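Local coordinates for tumor necrosis factor receptor superfamily member grnd (Drosophila melanogaster, PDB 6ZSY), which acts through its extracellular cysteine-rich domain as a receptor for the TNF cytokine Eiger, promoting JNK signalling and being required for Eiger-induced apoptosis, at residues A[26-34]-A[43-52]. Sequence-based numbering, arbitrary orientation.
Sequences HPCIEVCNN and LCAKECSAYK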
loop_
_atom_site.group_PDB
_atom_site.type_symbol
_atom_site.label_atom_id
_atom_site.label_comp_id
_atom_site.label_asym_id
_atom_site.label_seq_id
_atom_site.Cartn_x
_atom_site.Cartn_y
_atom_site.Cartn_z
ATOM N N HIS A 26 -1.272 0.179 -5.153
ATOM C CA HIS A 26 -0.965 -1.225 -4.830
ATOM C C HIS A 26 -1.851 -1.633 -3.652
ATOM O O HIS A 26 -2.244 -0.840 -2.802
ATOM C CB HIS A 26 0.491 -1.493 -4.457
ATOM C CG HIS A 26 1.417 -1.535 -5.642
ATOM N ND1 HIS A 26 2.199 -2.592 -6.007
ATOM C CD2 HIS A 26 1.715 -0.564 -6.556
ATOM C CE1 HIS A 26 2.863 -2.251 -7.071
ATOM N NE2 HIS A 26 2.622 -0.989 -7.477
ATOM N N PRO A 27 -2.149 -2.931 -3.578
ATOM C CA PRO A 27 -3.047 -3.418 -2.493
ATOM C C PRO A 27 -2.379 -3.416 -1.138
ATOM O O PRO A 27 -1.297 -3.949 -0.949
ATOM C CB PRO A 27 -3.431 -4.836 -2.915
ATOM C CG PRO A 27 -2.648 -5.142 -4.108
ATOM C CD PRO A 27 -1.875 -3.989 -4.560
ATOM N N CYS A 28 -3.120 -2.900 -0.146
ATOM C CA CYS A 28 -2.645 -2.931 1.226
ATOM C C CYS A 28 -2.550 -4.355 1.777
ATOM O O CYS A 28 -1.673 -4.644 2.568
ATOM C CB CYS A 28 -3.536 -2.087 2.129
ATOM S SG CYS A 28 -3.171 -0.310 2.011
ATOM N N ILE A 29 -3.492 -5.232 1.385
ATOM C CA ILE A 29 -3.493 -6.551 1.984
ATOM C C ILE A 29 -2.184 -7.238 1.702
ATOM O O ILE A 29 -1.603 -8.030 2.481
ATOM C CB ILE A 29 -4.666 -7.378 1.497
ATOM C CG1 ILE A 29 -4.884 -8.630 2.387
ATOM C CG2 ILE A 29 -4.524 -7.790 0.043
ATOM C CD1 ILE A 29 -6.094 -9.441 1.914
ATOM N N GLU A 30 -1.636 -7.033 0.540
ATOM C CA GLU A 30 -0.403 -7.665 0.150
ATOM C C GLU A 30 0.759 -7.229 1.000
ATOM O O GLU A 30 1.527 -8.073 1.483
ATOM C CB GLU A 30 -0.107 -7.424 -1.368
ATOM C CG GLU A 30 -1.138 -8.236 -2.134
ATOM C CD GLU A 30 -0.789 -8.317 -3.612
ATOM O OE1 GLU A 30 0.292 -7.785 -3.947
ATOM O OE2 GLU A 30 -1.612 -8.896 -4.327
ATOM N N VAL A 31 0.922 -5.924 1.212
ATOM C CA VAL A 31 2.043 -5.406 1.988
ATOM C C VAL A 31 1.935 -5.701 3.475
ATOM O O VAL A 31 2.968 -5.729 4.178
ATOM C CB VAL A 31 2.155 -3.915 1.589
ATOM C CG1 VAL A 31 1.118 -3.052 2.275
ATOM C CG2 VAL A 31 3.575 -3.482 1.878
ATOM N N CYS A 32 0.694 -5.886 3.942
ATOM C CA CYS A 32 0.478 -6.114 5.389
ATOM C C CYS A 32 0.411 -7.584 5.794
ATOM O O CYS A 32 0.607 -7.854 6.978
ATOM C CB CYS A 32 -0.819 -5.442 5.811
ATOM S SG CYS A 32 -0.665 -3.621 5.883
ATOM N N ASN A 33 0.158 -8.497 4.894
ATOM C CA ASN A 33 0.052 -9.907 5.233
ATOM C C ASN A 33 1.422 -10.535 5.167
ATOM O O ASN A 33 2.049 -10.580 4.117
ATOM C CB ASN A 33 -0.936 -10.557 4.236
ATOM C CG ASN A 33 -1.045 -12.066 4.417
ATOM O OD1 ASN A 33 -0.383 -12.696 5.167
ATOM N ND2 ASN A 33 -1.805 -12.650 3.473
ATOM N N ASN A 34 1.905 -11.028 6.332
ATOM C CA ASN A 34 3.270 -11.495 6.390
ATOM C C ASN A 34 3.468 -12.875 5.700
ATOM O O ASN A 34 4.613 -13.342 5.654
ATOM C CB ASN A 34 3.833 -11.489 7.808
ATOM C CG ASN A 34 3.362 -12.648 8.688
ATOM O OD1 ASN A 34 2.583 -13.505 8.246
ATOM N ND2 ASN A 34 3.880 -12.679 9.906
ATOM N N LEU A 43 6.240 -0.406 5.225
ATOM C CA LEU A 43 5.259 0.183 4.328
ATOM C C LEU A 43 3.819 -0.095 4.751
ATOM O O LEU A 43 2.941 0.762 4.651
ATOM C CB LEU A 43 5.502 -0.344 2.903
ATOM C CG LEU A 43 6.685 0.264 2.237
ATOM C CD1 LEU A 43 6.545 -0.280 0.765
ATOM C CD2 LEU A 43 6.757 1.769 2.216
ATOM N N CYS A 44 3.582 -1.310 5.259
ATOM C CA CYS A 44 2.265 -1.603 5.842
ATOM C C CYS A 44 1.966 -0.562 6.906
ATOM O O CYS A 44 0.875 0.047 6.934
ATOM C CB CYS A 44 2.300 -3.003 6.411
ATOM S SG CYS A 44 0.797 -3.392 7.371
ATOM N N ALA A 45 2.882 -0.387 7.849
ATOM C CA ALA A 45 2.651 0.514 8.953
ATOM C C ALA A 45 2.348 1.938 8.419
ATOM O O ALA A 45 1.371 2.571 8.815
ATOM C CB ALA A 45 3.863 0.540 9.879
ATOM N N LYS A 46 3.248 2.438 7.585
ATOM C CA LYS A 46 3.215 3.820 7.138
ATOM C C LYS A 46 1.987 4.150 6.281
ATOM O O LYS A 46 1.377 5.216 6.414
ATOM C CB LYS A 46 4.527 4.116 6.343
ATOM C CG LYS A 46 4.690 5.517 5.771
ATOM C CD LYS A 46 6.004 5.728 5.028
ATOM C CE LYS A 46 6.155 7.076 4.324
ATOM N NZ LYS A 46 6.982 7.885 5.231
ATOM N N GLU A 47 1.681 3.256 5.351
ATOM C CA GLU A 47 0.753 3.574 4.266
ATOM C C GLU A 47 -0.635 2.947 4.440
ATOM O O GLU A 47 -1.585 3.400 3.800
ATOM C CB GLU A 47 1.314 3.128 2.927
ATOM C CG GLU A 47 2.578 3.858 2.565
ATOM C CD GLU A 47 2.357 5.328 2.235
ATOM O OE1 GLU A 47 1.297 5.621 1.758
ATOM O OE2 GLU A 47 3.313 6.131 2.419
ATOM N N CYS A 48 -0.744 1.858 5.224
ATOM C CA CYS A 48 -1.961 1.071 5.266
ATOM C C CYS A 48 -2.611 0.929 6.648
ATOM O O CYS A 48 -3.840 0.886 6.767
ATOM C CB CYS A 48 -1.671 -0.314 4.684
ATOM S SG CYS A 48 -1.250 -0.276 2.916
ATOM N N SER A 49 -1.770 0.814 7.677
ATOM C CA SER A 49 -2.280 0.239 8.926
ATOM C C SER A 49 -3.429 1.042 9.524
ATOM O O SER A 49 -4.335 0.429 10.135
ATOM C CB SER A 49 -1.153 0.110 9.934
ATOM O OG SER A 49 -0.619 1.353 10.346
ATOM N N ALA A 50 -3.334 2.354 9.515
ATOM C CA ALA A 50 -4.258 3.161 10.286
ATOM C C ALA A 50 -5.575 3.357 9.592
ATOM O O ALA A 50 -6.542 3.847 10.197
ATOM C CB ALA A 50 -3.616 4.500 10.618
ATOM N N TYR A 51 -5.642 3.031 8.307
ATOM C CA TYR A 51 -6.824 3.318 7.469
ATOM C C TYR A 51 -7.878 2.195 7.571
ATOM O O TYR A 51 -9.054 2.422 7.320
ATOM C CB TYR A 51 -6.451 3.632 6.006
ATOM C CG TYR A 51 -5.458 4.809 6.033
ATOM C CD1 TYR A 51 -4.118 4.600 5.886
ATOM C CD2 TYR A 51 -5.898 6.096 6.267
ATOM C CE1 TYR A 51 -3.211 5.656 5.924
ATOM C CE2 TYR A 51 -5.020 7.185 6.359
ATOM C CZ TYR A 51 -3.688 6.938 6.192
ATOM O OH TYR A 51 -2.764 7.967 6.263
ATOM N N LYS A 52 -7.476 1.005 8.011
ATOM C CA LYS A 52 -8.419 -0.112 8.104
ATOM C C LYS A 52 -9.115 -0.266 9.435
ATOM O O LYS A 52 -8.816 0.431 10.417
ATOM C CB LYS A 52 -7.707 -1.368 7.650
ATOM C CG LYS A 52 -6.429 -1.727 8.408
ATOM C CD LYS A 52 -5.886 -3.103 8.094
ATOM C CE LYS A 52 -4.453 -3.279 8.650
ATOM N NZ LYS A 52 -4.046 -4.653 8.277
ATOM O OXT LYS A 52 -10.036 -1.102 9.623
#
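The carbonyl oxygen of C44, a residue bonded through sulfur to C32, accepts two backbone N-H groups: C48 N at 3.0 Å and, weakly, S49 N at 2.9 Å. This shared acceptor belongs to a wider pi-type turn over 44-48. One residue on, the S49 hydroxyl binds A45 O at 2.8 Å, lying in the carbonyl plane on a lone pair.

Helix 28-32 runs roughly antiparallel to 43-48, so cysteines four residues apart on each helix pair in reverse order, C28 with C48 and C32 with C44. The two disulfides have opposite hands: C28-C48 is left-handed (chi3 -80°), C32-C44 right-handed (chi3 103°). C44 alone of the four cysteines turns SG anti to its own backbone nitrogen (chi1 172°), which carries its sulfur to C32. The bridges also pack on each other, C32 SG lying 3.7 Å from C48 CB.

V31 uses both methyl branches: CG1 meets C48 SG at 3.7 Å, while CG2 rests on L43 CB at 3.8 Å, their side chains crossing at about a right angle. F17 of strand 16-19 also touches V31 and C48, joining the helix pair to the hairpin.

Across this interface the helices are held by covalent bonds and apolar contacts; the paired disulfides, suited to an oxidising extracellular setting, probably set the spacing and alignment of the two helices.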